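Side-chain contacts in probable aminotransferase (Pseudomonas aeruginosa, PDB 5YKR), which is probably an aminotransferase of class III, a family of enzymes that depend on pyridoxal phosphate: residues L82-A87 / P426-A431; E226-N231 / H378-G383; Q357-L362 / A384-L389. One frame throughout, in Å; residues are numbered along the deposited sequence.

Contact 1: L82-A87 / P426-A431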
loop_
_atom_site.group_PDB
_atom_site.type_symbol
_atom_site.label_atom_id
_atom_site.label_comp_id
_atom_site.label_asym_id
_atom_site.label_seq_id
_atom_site.Cartn_x
_atom_site.Cartn_y
_atom_site.Cartn_z
ATOM N N LEU A 82 16.985 -10.097 5.295
ATOM C CA LEU A 82 16.889 -8.621 5.207
ATOM C C LEU A 82 15.450 -8.183 4.899
ATOM O O LEU A 82 15.185 -7.430 3.936
ATOM C CB LEU A 82 17.903 -8.075 4.219
ATOM C CG LEU A 82 19.359 -8.315 4.624
ATOM C CD1 LEU A 82 20.311 -7.860 3.515
ATOM C CD2 LEU A 82 19.685 -7.598 5.942
ATOM N N GLY A 83 14.514 -8.683 5.706
ATOM C CA GLY A 83 13.115 -8.251 5.549
ATOM C C GLY A 83 12.503 -8.707 4.237
ATOM O O GLY A 83 11.632 -8.068 3.683
ATOM N N ASP A 84 12.931 -9.862 3.761
ATOM C CA ASP A 84 12.585 -10.335 2.408
ATOM C C ASP A 84 12.866 -9.272 1.373
ATOM O O ASP A 84 12.016 -8.953 0.538
ATOM C CB ASP A 84 11.143 -10.856 2.347
ATOM C CG ASP A 84 10.856 -11.595 1.092
ATOM O OD1 ASP A 84 11.736 -12.449 0.696
ATOM O OD2 ASP A 84 9.759 -11.404 0.534
ATOM N N SER A 85 14.064 -8.673 1.501
ATOM C CA SER A 85 14.548 -7.601 0.632
ATOM C C SER A 85 14.036 -6.183 1.000
ATOM O O SER A 85 14.572 -5.211 0.495
ATOM C CB SER A 85 14.381 -7.942 -0.861
ATOM O OG SER A 85 14.894 -9.236 -1.077
ATOM N N GLY A 86 13.046 -6.066 1.914
ATOM C CA GLY A 86 12.592 -4.746 2.379
ATOM C C GLY A 86 13.698 -3.944 3.089
ATOM O O GLY A 86 13.678 -2.724 3.155
ATOM N N ALA A 87 14.646 -4.660 3.647
ATOM C CA ALA A 87 15.832 -4.091 4.294
ATOM C C ALA A 87 17.130 -4.422 3.538
ATOM O O ALA A 87 18.170 -4.687 4.135
ATOM C CB ALA A 87 15.924 -4.548 5.767
ATOM N N PRO A 426 12.229 -17.063 4.042
ATOM C CA PRO A 426 11.627 -18.385 3.891
ATOM C C PRO A 426 11.047 -18.617 2.548
ATOM O O PRO A 426 10.739 -19.754 2.224
ATOM C CB PRO A 426 10.556 -18.422 4.966
ATOM C CG PRO A 426 10.270 -17.037 5.285
ATOM C CD PRO A 426 11.538 -16.254 5.049
ATOM N N PHE A 427 10.909 -17.579 1.736
ATOM C CA PHE A 427 10.157 -17.692 0.459
ATOM C C PHE A 427 11.003 -18.020 -0.728
ATOM O O PHE A 427 10.499 -18.154 -1.825
ATOM C CB PHE A 427 9.380 -16.395 0.171
ATOM C CG PHE A 427 8.696 -15.836 1.372
ATOM C CD1 PHE A 427 7.756 -16.557 2.048
ATOM C CD2 PHE A 427 9.021 -14.577 1.851
ATOM C CE1 PHE A 427 7.154 -16.038 3.213
ATOM C CE2 PHE A 427 8.430 -14.062 2.953
ATOM C CZ PHE A 427 7.522 -14.794 3.675
ATOM N N HIS A 428 12.325 -18.105 -0.518
ATOM C CA HIS A 428 13.265 -18.289 -1.635
ATOM C C HIS A 428 14.391 -19.196 -1.132
ATOM O O HIS A 428 14.530 -19.383 0.056
ATOM C CB HIS A 428 13.845 -16.914 -2.112
ATOM C CG HIS A 428 12.809 -15.912 -2.548
ATOM N ND1 HIS A 428 12.314 -14.869 -1.781
ATOM C CD2 HIS A 428 12.118 -15.880 -3.702
ATOM C CE1 HIS A 428 11.371 -14.237 -2.482
ATOM N NE2 HIS A 428 11.264 -14.808 -3.663
ATOM N N ASN A 429 15.287 -19.620 -2.010
ATOM C CA ASN A 429 16.555 -20.241 -1.617
ATOM C C ASN A 429 17.676 -19.247 -1.883
ATOM O O ASN A 429 18.705 -19.565 -2.527
ATOM C CB ASN A 429 16.774 -21.546 -2.391
ATOM C CG ASN A 429 15.713 -22.562 -2.070
ATOM O OD1 ASN A 429 15.633 -23.017 -0.907
ATOM N ND2 ASN A 429 14.856 -22.915 -3.079
ATOM N N MET A 430 17.461 -18.007 -1.415
ATOM C CA MET A 430 18.337 -16.889 -1.761
ATOM C C MET A 430 19.042 -16.363 -0.505
ATOM O O MET A 430 18.605 -16.557 0.602
ATOM C CB MET A 430 17.577 -15.715 -2.469
ATOM C CG MET A 430 16.771 -14.786 -1.562
ATOM S SD MET A 430 17.735 -13.348 -1.067
ATOM C CE MET A 430 16.519 -12.445 -0.110
ATOM N N ALA A 431 20.158 -15.669 -0.747
ATOM C CA ALA A 431 20.850 -14.867 0.262
ATOM C C ALA A 431 21.176 -13.536 -0.398
ATOM O O ALA A 431 21.550 -13.467 -1.585
ATOM C CB ALA A 431 22.156 -15.541 0.684
#
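Asp84 CG lies at the edge of the Phe427 ring, in its plane, and Pro426 CG sits over the centre of one face of that ring, 3.8 Å above the plane. Carboxylate and ring stand steeply to each other, their planes 74° apart, and the shortest approach is 3.5 Å from Asp84 OD2 to Phe427 CD2. Against the imidazole of His428 the same carboxylate behaves differently: the two planes are only 20° apart, and Asp84 OD1 faces the ring edge 3.5 Å from His428 ND1. The pair is a polar approach and does not count as a hydrogen bond; OD1 is bonded to Thr425 OG1, just ahead of the second segment. With CG anti to the backbone N (chi1 -168°), Asp84 brings its carboxylate within reach of both rings. It is presented by a type I' beta turn from Gly83 to Gly86, closed by Gly86 N to Gly83 O at 3.0 Å. The next turn residue, Ser85, meets Met430 at the end of its chain, Ser85 OG to Met430 CE being 3.7 Å, while the hydroxyl finds its polar partner in Arg385. Met430 reaches there through a chain bent at chi2. Ile320 and Thr328 of the second subunit pack on Phe427 and Asp84 respectively, placing this buried cluster at the dimer interface. Within the fold, the turn belongs to the loop between strand 76-79 and helix 94-104, and it meets the run leading into strand 430-432, an outer strand of a three-stranded antiparallel sheet paired with strand 385-389.

Contact 2: E226-N231 / H378-G383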
loop_
_atom_site.group_PDB
_atom_site.type_symbol
_atom_site.label_atom_id
_atom_site.label_comp_id
_atom_site.label_asym_id
_atom_site.label_seq_id
_atom_site.Cartn_x
_atom_site.Cartn_y
_atom_site.Cartn_z
ATOM N N GLU A 226 9.759 -8.755 -14.647
ATOM C CA GLU A 226 11.119 -8.540 -14.151
ATOM C C GLU A 226 12.065 -8.686 -15.344
ATOM O O GLU A 226 11.796 -9.451 -16.278
ATOM C CB GLU A 226 11.496 -9.546 -13.090
ATOM C CG GLU A 226 10.697 -9.451 -11.798
ATOM C CD GLU A 226 11.292 -10.406 -10.788
ATOM O OE1 GLU A 226 10.920 -11.635 -10.819
ATOM O OE2 GLU A 226 12.161 -9.984 -9.991
ATOM N N PRO A 227 13.216 -8.008 -15.313
ATOM C CA PRO A 227 14.196 -8.225 -16.394
ATOM C C PRO A 227 14.976 -9.531 -16.287
ATOM O O PRO A 227 15.646 -9.950 -17.236
ATOM C CB PRO A 227 15.097 -6.990 -16.269
ATOM C CG PRO A 227 15.069 -6.653 -14.809
ATOM C CD PRO A 227 13.693 -7.011 -14.320
ATOM N N PHE A 228 14.882 -10.142 -15.109
ATOM C CA PHE A 228 15.565 -11.390 -14.755
ATOM C C PHE A 228 14.642 -11.945 -13.679
ATOM O O PHE A 228 14.372 -11.230 -12.706
ATOM C CB PHE A 228 16.970 -10.985 -14.276
ATOM C CG PHE A 228 17.919 -12.108 -13.988
ATOM C CD1 PHE A 228 17.713 -13.014 -12.975
ATOM C CD2 PHE A 228 19.120 -12.149 -14.686
ATOM C CE1 PHE A 228 18.641 -14.012 -12.728
ATOM C CE2 PHE A 228 20.049 -13.137 -14.469
ATOM C CZ PHE A 228 19.804 -14.056 -13.476
ATOM N N MET A 229 14.023 -13.115 -13.907
ATOM C CA MET A 229 12.991 -13.541 -12.961
ATOM C C MET A 229 13.645 -13.962 -11.646
ATOM O O MET A 229 14.697 -14.620 -11.652
ATOM C CB MET A 229 12.118 -14.666 -13.523
ATOM C CG MET A 229 11.536 -14.340 -14.865
ATOM S SD MET A 229 10.429 -15.629 -15.537
ATOM C CE MET A 229 9.029 -15.553 -14.408
ATOM N N THR A 230 13.030 -13.616 -10.532
ATOM C CA THR A 230 13.584 -13.895 -9.205
ATOM C C THR A 230 12.629 -14.539 -8.249
ATOM O O THR A 230 12.992 -14.815 -7.112
ATOM C CB THR A 230 14.112 -12.612 -8.528
ATOM O OG1 THR A 230 13.018 -11.742 -8.236
ATOM C CG2 THR A 230 15.151 -11.912 -9.416
ATOM N N ASN A 231 11.414 -14.835 -8.702
ATOM C CA ASN A 231 10.370 -15.318 -7.809
ATOM C C ASN A 231 9.907 -16.743 -8.107
ATOM O O ASN A 231 8.799 -17.129 -7.735
ATOM C CB ASN A 231 9.240 -14.297 -7.777
ATOM C CG ASN A 231 9.626 -12.992 -7.092
ATOM O OD1 ASN A 231 9.547 -11.844 -7.686
ATOM N ND2 ASN A 231 9.953 -13.126 -5.853
ATOM N N HIS A 378 21.963 -26.094 -9.076
ATOM C CA HIS A 378 22.875 -25.038 -9.547
ATOM C C HIS A 378 22.589 -23.771 -8.764
ATOM O O HIS A 378 21.529 -23.649 -8.144
ATOM C CB HIS A 378 22.774 -24.761 -11.058
ATOM C CG HIS A 378 21.496 -24.115 -11.464
ATOM N ND1 HIS A 378 20.318 -24.812 -11.596
ATOM C CD2 HIS A 378 21.207 -22.813 -11.663
ATOM C CE1 HIS A 378 19.346 -23.946 -11.867
ATOM N NE2 HIS A 378 19.867 -22.728 -11.936
ATOM N N VAL A 379 23.533 -22.854 -8.840
ATOM C CA VAL A 379 23.419 -21.557 -8.206
ATOM C C VAL A 379 23.658 -20.448 -9.201
ATOM O O VAL A 379 24.502 -20.557 -10.092
ATOM C CB VAL A 379 24.355 -21.453 -6.957
ATOM C CG1 VAL A 379 25.867 -21.489 -7.295
ATOM C CG2 VAL A 379 24.077 -20.206 -6.139
ATOM N N THR A 380 22.898 -19.349 -8.993
ATOM C CA THR A 380 22.929 -18.155 -9.839
ATOM C C THR A 380 23.078 -16.897 -8.984
ATOM O O THR A 380 22.577 -16.851 -7.881
ATOM C CB THR A 380 21.634 -18.069 -10.668
ATOM O OG1 THR A 380 21.537 -19.256 -11.475
ATOM C CG2 THR A 380 21.596 -16.865 -11.579
ATOM N N ARG A 381 23.761 -15.875 -9.511
ATOM C CA ARG A 381 23.916 -14.584 -8.817
ATOM C C ARG A 381 23.542 -13.446 -9.767
ATOM O O ARG A 381 23.896 -13.440 -10.958
ATOM C CB ARG A 381 25.353 -14.409 -8.313
ATOM C CG ARG A 381 25.590 -13.050 -7.641
ATOM C CD ARG A 381 26.933 -12.961 -6.968
ATOM N NE ARG A 381 28.013 -12.871 -7.945
ATOM C CZ ARG A 381 28.471 -11.747 -8.468
ATOM N NH1 ARG A 381 27.936 -10.554 -8.136
ATOM N NH2 ARG A 381 29.495 -11.801 -9.324
ATOM N N ILE A 382 22.792 -12.481 -9.232
ATOM C CA ILE A 382 22.559 -11.198 -9.881
ATOM C C ILE A 382 22.987 -10.124 -8.894
ATOM O O ILE A 382 22.267 -9.782 -7.947
ATOM C CB ILE A 382 21.113 -10.986 -10.381
ATOM C CG1 ILE A 382 20.069 -11.448 -9.419
ATOM C CG2 ILE A 382 20.978 -11.672 -11.698
ATOM C CD1 ILE A 382 18.724 -10.834 -9.763
ATOM N N GLY A 383 24.222 -9.648 -9.084
ATOM C CA GLY A 383 24.750 -8.638 -8.191
ATOM C C GLY A 383 24.859 -9.116 -6.754
ATOM O O GLY A 383 25.613 -10.036 -6.466
#
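Phe228 and Thr230 both reach Ile382, and the path to them starts at Glu226, whose carboxylate braces the loop from within. Glu226 OE1 accepts Thr230 N at 2.9 Å, met 36° out of the carboxylate plane, whereas Glu226 OE2 receives Thr230 OG1 on its syn lone pair at 2.6 Å. Two bonds between one pair of residues restrict the turning of the carboxylate. After Pro227, Phe228 holds CG anti to its backbone N (chi1 -174°), which extends the ring toward strand 378-382. Ile382 CG2 is placed over the centre of one ring face, in the manner of a CH-pi contact, but so close that the detail is doubtful. Thr380 CG2 comes instead to the ring edge, in plane, 3.8 Å from Phe228 CZ. Past Met229, Thr230 directs CG2 to Ile382 CD1 at 3.7 Å, the two side chains crossing nearly perpendicularly; its OG1 also bonds His262 ND1. Ile382 CD1 also comes to 4.0 Å from Phe228 CD1. Tyr271 of helix 270-275 packs on Phe228 as well. The loop follows strand 220-225 and precedes helix 241-251, so the contact packs the loop that leaves the seven-stranded mixed sheet against an outer strand of the three-stranded one.

Contact 3: Q357-L362 / A384-L389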
loop_
_atom_site.group_PDB
_atom_site.type_symbol
_atom_site.label_atom_id
_atom_site.label_comp_id
_atom_site.label_asym_id
_atom_site.label_seq_id
_atom_site.Cartn_x
_atom_site.Cartn_y
_atom_site.Cartn_z
ATOM N N GLN A 357 31.178 -8.110 -3.950
ATOM C CA GLN A 357 32.303 -8.935 -3.521
ATOM C C GLN A 357 31.831 -10.063 -2.573
ATOM O O GLN A 357 32.219 -11.239 -2.701
ATOM C CB GLN A 357 33.365 -8.053 -2.828
ATOM C CG GLN A 357 34.524 -8.806 -2.202
ATOM C CD GLN A 357 35.407 -7.887 -1.391
ATOM O OE1 GLN A 357 35.427 -7.932 -0.145
ATOM N NE2 GLN A 357 36.157 -7.062 -2.081
ATOM N N LEU A 358 31.001 -9.684 -1.604
ATOM C CA LEU A 358 30.537 -10.653 -0.609
ATOM C C LEU A 358 29.570 -11.664 -1.244
ATOM O O LEU A 358 29.616 -12.854 -0.917
ATOM C CB LEU A 358 29.948 -9.964 0.632
ATOM C CG LEU A 358 30.899 -9.371 1.679
ATOM C CD1 LEU A 358 31.645 -10.489 2.373
ATOM C CD2 LEU A 358 31.936 -8.478 1.055
ATOM N N ALA A 359 28.709 -11.183 -2.152
ATOM C CA ALA A 359 27.787 -12.085 -2.854
ATOM C C ALA A 359 28.537 -13.075 -3.750
ATOM O O ALA A 359 28.175 -14.248 -3.825
ATOM C CB ALA A 359 26.742 -11.291 -3.603
ATOM N N ALA A 360 29.588 -12.611 -4.418
ATOM C CA ALA A 360 30.405 -13.504 -5.235
ATOM C C ALA A 360 31.065 -14.558 -4.408
ATOM O O ALA A 360 31.130 -15.707 -4.822
ATOM C CB ALA A 360 31.432 -12.712 -5.996
ATOM N N GLN A 361 31.532 -14.188 -3.211
ATOM C CA GLN A 361 32.139 -15.146 -2.289
ATOM C C GLN A 361 31.093 -16.214 -1.898
ATOM O O GLN A 361 31.363 -17.396 -1.858
ATOM C CB GLN A 361 32.695 -14.411 -1.055
ATOM C CG GLN A 361 33.308 -15.285 0.070
ATOM C CD GLN A 361 33.479 -14.541 1.413
ATOM O OE1 GLN A 361 33.379 -13.309 1.458
ATOM N NE2 GLN A 361 33.732 -15.291 2.506
ATOM N N LEU A 362 29.877 -15.764 -1.590
ATOM C CA LEU A 362 28.814 -16.659 -1.148
ATOM C C LEU A 362 28.439 -17.626 -2.288
ATOM O O LEU A 362 28.322 -18.845 -2.066
ATOM C CB LEU A 362 27.605 -15.822 -0.650
ATOM C CG LEU A 362 26.507 -16.616 0.068
ATOM C CD1 LEU A 362 25.811 -15.717 1.104
ATOM C CD2 LEU A 362 25.515 -17.205 -0.916
ATOM N N ALA A 384 24.095 -8.489 -5.865
ATOM C CA ALA A 384 24.085 -8.784 -4.444
ATOM C C ALA A 384 23.236 -9.977 -4.037
ATOM O O ALA A 384 23.221 -10.343 -2.844
ATOM C CB ALA A 384 23.624 -7.567 -3.677
ATOM N N ARG A 385 22.492 -10.582 -4.988
ATOM C CA ARG A 385 21.481 -11.574 -4.661
ATOM C C ARG A 385 21.872 -12.926 -5.271
ATOM O O ARG A 385 22.183 -12.981 -6.459
ATOM C CB ARG A 385 20.122 -11.082 -5.233
ATOM C CG ARG A 385 18.901 -11.864 -4.835
ATOM C CD ARG A 385 17.680 -11.339 -5.573
ATOM N NE ARG A 385 16.495 -11.992 -5.027
ATOM C CZ ARG A 385 15.788 -11.542 -3.958
ATOM N NH1 ARG A 385 16.099 -10.404 -3.351
ATOM N NH2 ARG A 385 14.833 -12.290 -3.465
ATOM N N VAL A 386 21.882 -13.985 -4.441
ATOM C CA VAL A 386 22.364 -15.315 -4.857
ATOM C C VAL A 386 21.280 -16.360 -4.551
ATOM O O VAL A 386 20.753 -16.381 -3.432
ATOM C CB VAL A 386 23.632 -15.691 -4.042
ATOM C CG1 VAL A 386 24.164 -17.083 -4.380
ATOM C CG2 VAL A 386 24.727 -14.637 -4.279
ATOM N N GLU A 387 20.962 -17.228 -5.528
ATOM C CA GLU A 387 19.932 -18.254 -5.268
ATOM C C GLU A 387 20.274 -19.536 -5.990
ATOM O O GLU A 387 20.663 -19.504 -7.153
ATOM C CB GLU A 387 18.561 -17.726 -5.719
ATOM C CG GLU A 387 17.394 -18.678 -5.481
ATOM C CD GLU A 387 16.049 -17.983 -5.308
ATOM O OE1 GLU A 387 15.966 -16.762 -5.631
ATOM O OE2 GLU A 387 15.063 -18.679 -4.902
ATOM N N TYR A 388 20.008 -20.646 -5.304
ATOM C CA TYR A 388 20.138 -21.954 -5.917
ATOM C C TYR A 388 18.745 -22.595 -6.202
ATOM O O TYR A 388 17.696 -22.162 -5.664
ATOM C CB TYR A 388 21.037 -22.877 -5.121
ATOM C CG TYR A 388 20.745 -22.957 -3.655
ATOM C CD1 TYR A 388 19.859 -23.935 -3.138
ATOM C CD2 TYR A 388 21.362 -22.098 -2.754
ATOM C CE1 TYR A 388 19.581 -23.988 -1.789
ATOM C CE2 TYR A 388 21.109 -22.187 -1.392
ATOM C CZ TYR A 388 20.254 -23.157 -0.924
ATOM O OH TYR A 388 19.944 -23.278 0.393
ATOM N N LEU A 389 18.749 -23.559 -7.106
ATOM C CA LEU A 389 17.550 -24.253 -7.558
ATOM C C LEU A 389 17.916 -25.721 -7.684
ATOM O O LEU A 389 19.063 -26.067 -8.044
ATOM C CB LEU A 389 17.122 -23.738 -8.945
ATOM C CG LEU A 389 16.019 -22.716 -9.139
ATOM C CD1 LEU A 389 15.922 -22.342 -10.605
ATOM C CD2 LEU A 389 14.674 -23.162 -8.527
#
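Val386 points both of its methyls at helix 349-372, and its rotamer assigns each to a different residue there. CG1, anti to the backbone N (chi1 178°), meets the tip of Leu362: Val386 CG1 to Leu362 CD2 is 3.7 Å. CG2, beside the backbone N, turns to the preceding helical turn, where it lies 4.0 Å from Ala359 CB and 3.5 Å from Ala359 O. Leu362 also extends its chain anti to its own N (chi1 -170°), and this brings the CD2 branch to the valine at a slant. The small side chain of Ala359 permits the closest backbone approach, 5.2 Å between Ala359 CA and Ala384 CA. Its CB rests on the main chain of Ala384, 3.7 Å from Ala384 O, while the methyl of Ala384 itself points away from the helix. Val442 and His445 of helix 439-456 pack on Leu362 as well. Within strand 385-389, Arg385 and Glu387 lie on the side away from the helix; Arg381 of the adjacent strand is the charged neighbour on the helix side, salt-bridged to Glu363. The contact itself is methyl groups packed on one another and on backbone carbonyls, with no polar bond between the two segments.

How the contacts relate
Three contacts meet on one small antiparallel sheet, whose middle strand, 385-389, belongs to contact 3. Contact 1 supplies one neighbour through Ala431 N to Val386 O at 2.8 Å, and contact 2 the other through Thr380 O to Glu387 N at 2.9 Å. Arg385 of contact 3 also reaches contact 1, its NH1 lying 2.8 Å from Ser85 OG. Centres of contacts 2 and 3 are about 10 Å apart; contact 1 lies about 13 Å from each. A weak link, His428 NE2 to Asn231 ND2 at 3.1 Å, ties contacts 1 and 2 beside the modified residue LLP at position 286, whose O3 is weakly bonded by Asn231 OD1.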